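Local atomic coordinates of putative cytochrome P450 154A1 (Streptomyces coelicolor, PDB entry 1ODO), a protein that belongs to the cytochrome P450 family and holds a haem in a largely helical fold. Residues A288-P293 and I394-Q399. Sequence-based numbering, arbitrary orientation.
With HEM (protoporphyrin IX containing Fe), chain B.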
loop_
_atom_site.group_PDB
_atom_site.type_symbol
_atom_site.label_atom_id
_atom_site.label_comp_id
_atom_site.label_asym_id
_atom_site.label_seq_id
_atom_site.Cartn_x
_atom_site.Cartn_y
_atom_site.Cartn_z
ATOM N N ALA A 288 -4.265 4.107 0.251
ATOM C CA ALA A 288 -3.988 3.036 1.212
ATOM C C ALA A 288 -2.736 3.216 2.068
ATOM O O ALA A 288 -2.674 2.704 3.190
ATOM C CB ALA A 288 -3.929 1.687 0.482
ATOM N N VAL A 289 -1.738 3.923 1.542
ATOM C CA VAL A 289 -0.494 4.162 2.272
ATOM C C VAL A 289 -0.371 5.669 2.506
ATOM O O VAL A 289 -0.154 6.436 1.568
ATOM C CB VAL A 289 0.718 3.654 1.467
ATOM C CG1 VAL A 289 2.015 3.998 2.189
ATOM C CG2 VAL A 289 0.599 2.148 1.272
ATOM N N LYS A 290 -0.504 6.090 3.759
ATOM C CA LYS A 290 -0.422 7.510 4.098
ATOM C C LYS A 290 0.967 8.131 4.170
ATOM O O LYS A 290 1.151 9.286 3.787
ATOM C CB LYS A 290 -1.156 7.754 5.420
ATOM C CG LYS A 290 -2.631 7.360 5.370
ATOM C CD LYS A 290 -3.284 7.435 6.747
ATOM C CE LYS A 290 -2.779 6.325 7.658
ATOM N NZ LYS A 290 -3.417 6.379 9.009
ATOM N N HIS A 291 1.934 7.373 4.677
ATOM C CA HIS A 291 3.312 7.854 4.807
ATOM C C HIS A 291 4.220 6.710 4.385
ATOM O O HIS A 291 3.925 5.546 4.675
ATOM C CB HIS A 291 3.614 8.220 6.263
ATOM C CG HIS A 291 2.699 9.256 6.836
ATOM N ND1 HIS A 291 2.840 10.603 6.580
ATOM C CD2 HIS A 291 1.632 9.140 7.662
ATOM C CE1 HIS A 291 1.899 11.272 7.223
ATOM N NE2 HIS A 291 1.152 10.407 7.887
ATOM N N LEU A 292 5.334 7.034 3.737
ATOM C CA LEU A 292 6.255 5.997 3.286
ATOM C C LEU A 292 7.663 6.077 3.868
ATOM O O LEU A 292 8.457 6.926 3.484
ATOM C CB LEU A 292 6.336 6.024 1.750
ATOM C CG LEU A 292 6.854 4.805 0.965
ATOM C CD1 LEU A 292 8.342 4.577 1.221
ATOM C CD2 LEU A 292 6.042 3.579 1.359
ATOM N N PRO A 293 7.980 5.199 4.827
ATOM C CA PRO A 293 9.323 5.204 5.419
ATOM C C PRO A 293 10.208 4.340 4.507
ATOM O O PRO A 293 9.793 3.258 4.105
ATOM C CB PRO A 293 9.096 4.564 6.782
ATOM C CG PRO A 293 8.015 3.579 6.505
ATOM C CD PRO A 293 7.069 4.321 5.584
ATOM N N ILE A 394 0.494 4.047 8.876
ATOM C CA ILE A 394 0.739 3.787 7.461
ATOM C C ILE A 394 -0.525 3.384 6.694
ATOM O O ILE A 394 -0.920 4.060 5.744
ATOM C CB ILE A 394 1.816 2.685 7.293
ATOM C CG1 ILE A 394 3.113 3.128 7.984
ATOM C CG2 ILE A 394 2.069 2.417 5.812
ATOM C CD1 ILE A 394 4.214 2.091 7.959
ATOM N N SER A 395 -1.157 2.286 7.105
ATOM C CA SER A 395 -2.373 1.815 6.437
ATOM C C SER A 395 -3.584 2.705 6.691
ATOM O O SER A 395 -3.810 3.152 7.814
ATOM C CB SER A 395 -2.702 0.387 6.877
ATOM O OG SER A 395 -1.702 -0.513 6.441
ATOM N N ASN A 396 -4.367 2.940 5.637
ATOM C CA ASN A 396 -5.560 3.774 5.720
ATOM C C ASN A 396 -6.809 2.980 5.318
ATOM O O ASN A 396 -7.129 2.849 4.137
ATOM C CB ASN A 396 -5.393 5.002 4.814
ATOM C CG ASN A 396 -6.624 5.897 4.790
ATOM O OD1 ASN A 396 -7.371 5.978 5.766
ATOM N ND2 ASN A 396 -6.825 6.597 3.673
ATOM N N GLY A 397 -7.504 2.440 6.312
ATOM C CA GLY A 397 -8.706 1.671 6.040
ATOM C C GLY A 397 -9.581 1.580 7.276
ATOM O O GLY A 397 -9.221 2.104 8.329
ATOM N N HIS A 398 -10.735 0.933 7.144
ATOM C CA HIS A 398 -11.654 0.779 8.265
ATOM C C HIS A 398 -11.430 -0.601 8.868
ATOM O O HIS A 398 -11.101 -1.544 8.157
ATOM C CB HIS A 398 -13.115 0.895 7.799
ATOM C CG HIS A 398 -13.458 2.219 7.188
ATOM N ND1 HIS A 398 -13.317 2.478 5.840
ATOM C CD2 HIS A 398 -13.923 3.363 7.744
ATOM C CE1 HIS A 398 -13.682 3.724 5.594
ATOM N NE2 HIS A 398 -14.053 4.283 6.732
ATOM N N GLN A 399 -11.602 -0.724 10.179
ATOM C CA GLN A 399 -11.408 -2.015 10.832
ATOM C C GLN A 399 -12.434 -3.020 10.322
ATOM O O GLN A 399 -12.174 -4.222 10.268
ATOM C CB GLN A 399 -11.532 -1.857 12.347
ATOM C CG GLN A 399 -10.342 -1.150 12.979
ATOM C CD GLN A 399 -10.475 -1.014 14.485
ATOM O OE1 GLN A 399 -10.945 -1.927 15.161
ATOM N NE2 GLN A 399 -10.046 0.123 15.017
HETATM C CHA HEM B . 6.034 0.280 -3.785
HETATM C CHB HEM B . 4.269 -3.966 -5.216
HETATM C CHC HEM B . -0.214 -2.412 -4.323
HETATM C CHD HEM B . 1.566 1.810 -2.877
HETATM C C1A HEM B . 5.970 -1.004 -4.270
HETATM C C2A HEM B . 7.103 -1.834 -4.666
HETATM C C3A HEM B . 6.613 -3.018 -5.059
HETATM C C4A HEM B . 5.163 -2.968 -4.930
HETATM C CMA HEM B . 7.398 -4.243 -5.560
HETATM C CAA HEM B . 8.577 -1.378 -4.614
HETATM C CBA HEM B . 8.947 -0.584 -5.881
HETATM C CGA HEM B . 10.383 -0.066 -5.937
HETATM O O1A HEM B . 10.886 0.307 -4.819
HETATM O O2A HEM B . 10.951 -0.033 -7.027
HETATM C C1B HEM B . 2.905 -3.924 -5.094
HETATM C C2B HEM B . 2.020 -5.031 -5.410
HETATM C C3B HEM B . 0.751 -4.599 -5.160
HETATM C C4B HEM B . 0.841 -3.235 -4.692
HETATM C CMB HEM B . 2.485 -6.410 -5.923
HETATM C CAB HEM B . -0.580 -5.360 -5.318
HETATM C CBB HEM B . -0.932 -5.733 -6.767
HETATM C C1C HEM B . -0.114 -1.109 -3.855
HETATM C C2C HEM B . -1.268 -0.283 -3.464
HETATM C C3C HEM B . -0.769 0.904 -3.052
HETATM C C4C HEM B . 0.671 0.822 -3.190
HETATM C CMC HEM B . -2.745 -0.779 -3.539
HETATM C CAC HEM B . -1.478 2.173 -2.510
HETATM C CBC HEM B . -2.696 2.676 -3.293
HETATM C C1D HEM B . 2.928 1.776 -2.986
HETATM C C2D HEM B . 3.829 2.845 -2.623
HETATM C C3D HEM B . 5.089 2.415 -2.868
HETATM C C4D HEM B . 4.975 1.077 -3.401
HETATM C CMD HEM B . 3.385 4.205 -2.047
HETATM C CAD HEM B . 6.382 3.200 -2.597
HETATM C CBD HEM B . 6.689 4.410 -3.486
HETATM C CGD HEM B . 7.969 5.025 -2.960
HETATM O O1D HEM B . 7.910 6.117 -2.383
HETATM O O2D HEM B . 9.013 4.350 -3.110
HETATM N NA HEM B . 4.808 -1.717 -4.449
HETATM N NB HEM B . 2.161 -2.837 -4.649
HETATM N NC HEM B . 1.054 -0.409 -3.683
HETATM N ND HEM B . 3.645 0.682 -3.461
HETATM FE FE HEM B . 2.921 -1.051 -4.068
HETATM O O HOH W 1 -2.200 -0.272 3.308
HETATM O O HOH W 2 -6.162 6.151 8.727
#
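A single antiparallel bridge pairs Val289 with Ser395, tying the loop between helix 275-285 and strand 292-297 to the loop that precedes strand 402-404, in a buried contact. Two backbone hydrogen bonds frame the bridge. Lys290 N reaches Ile394 O at 2.9 Å, almost straight (175° at the hydrogen). Asn396 N meets Ala288 O at 3.0 Å but is more bent, 140° at the hydrogen. Ala288 O also receives Ser395 CA-H, 3.4 Å from Ser395 CA, and a water that donates to it and is also hydrogen-bonded to Ser395 OG.

In cytochrome P450s the loop following the K helix borders the active site, and the ligands bear this out. Ala288 CB lies 3.9 Å from HEM CAC, Leu292 CG packs against one propionate arm, and the side chain of Val289 comes within about 5 Å of the bound 4-phenyl-1H-imidazole. The 394-399 loop joins the site indirectly, through Ile394, which touches Phe175 of that ligand's pocket and sets its CG2 branch 4.0 Å from Val289 CG1, the two side chains side by side and pointing the same way. The same methyl also covers His291 O, a buried acceptor without a polar partner in the model.

Next to the bridge, Lys290 crosses Asn396 at about a right angle, with Lys290 CG 3.7 Å from Asn396 CB. A bend at chi3 (-71°) brings Lys290 CE to 3.3 Å from Ser395 O. The ammonium NZ hydrogen-bonds to Ser392 O and to a second water, which in turn donates to Asn396 OD1. On the other branch of that amide, ND2 bonds to Pro287 O and Glu286 OE1, so both ends of the amide have partners and its rotation is probably fixed.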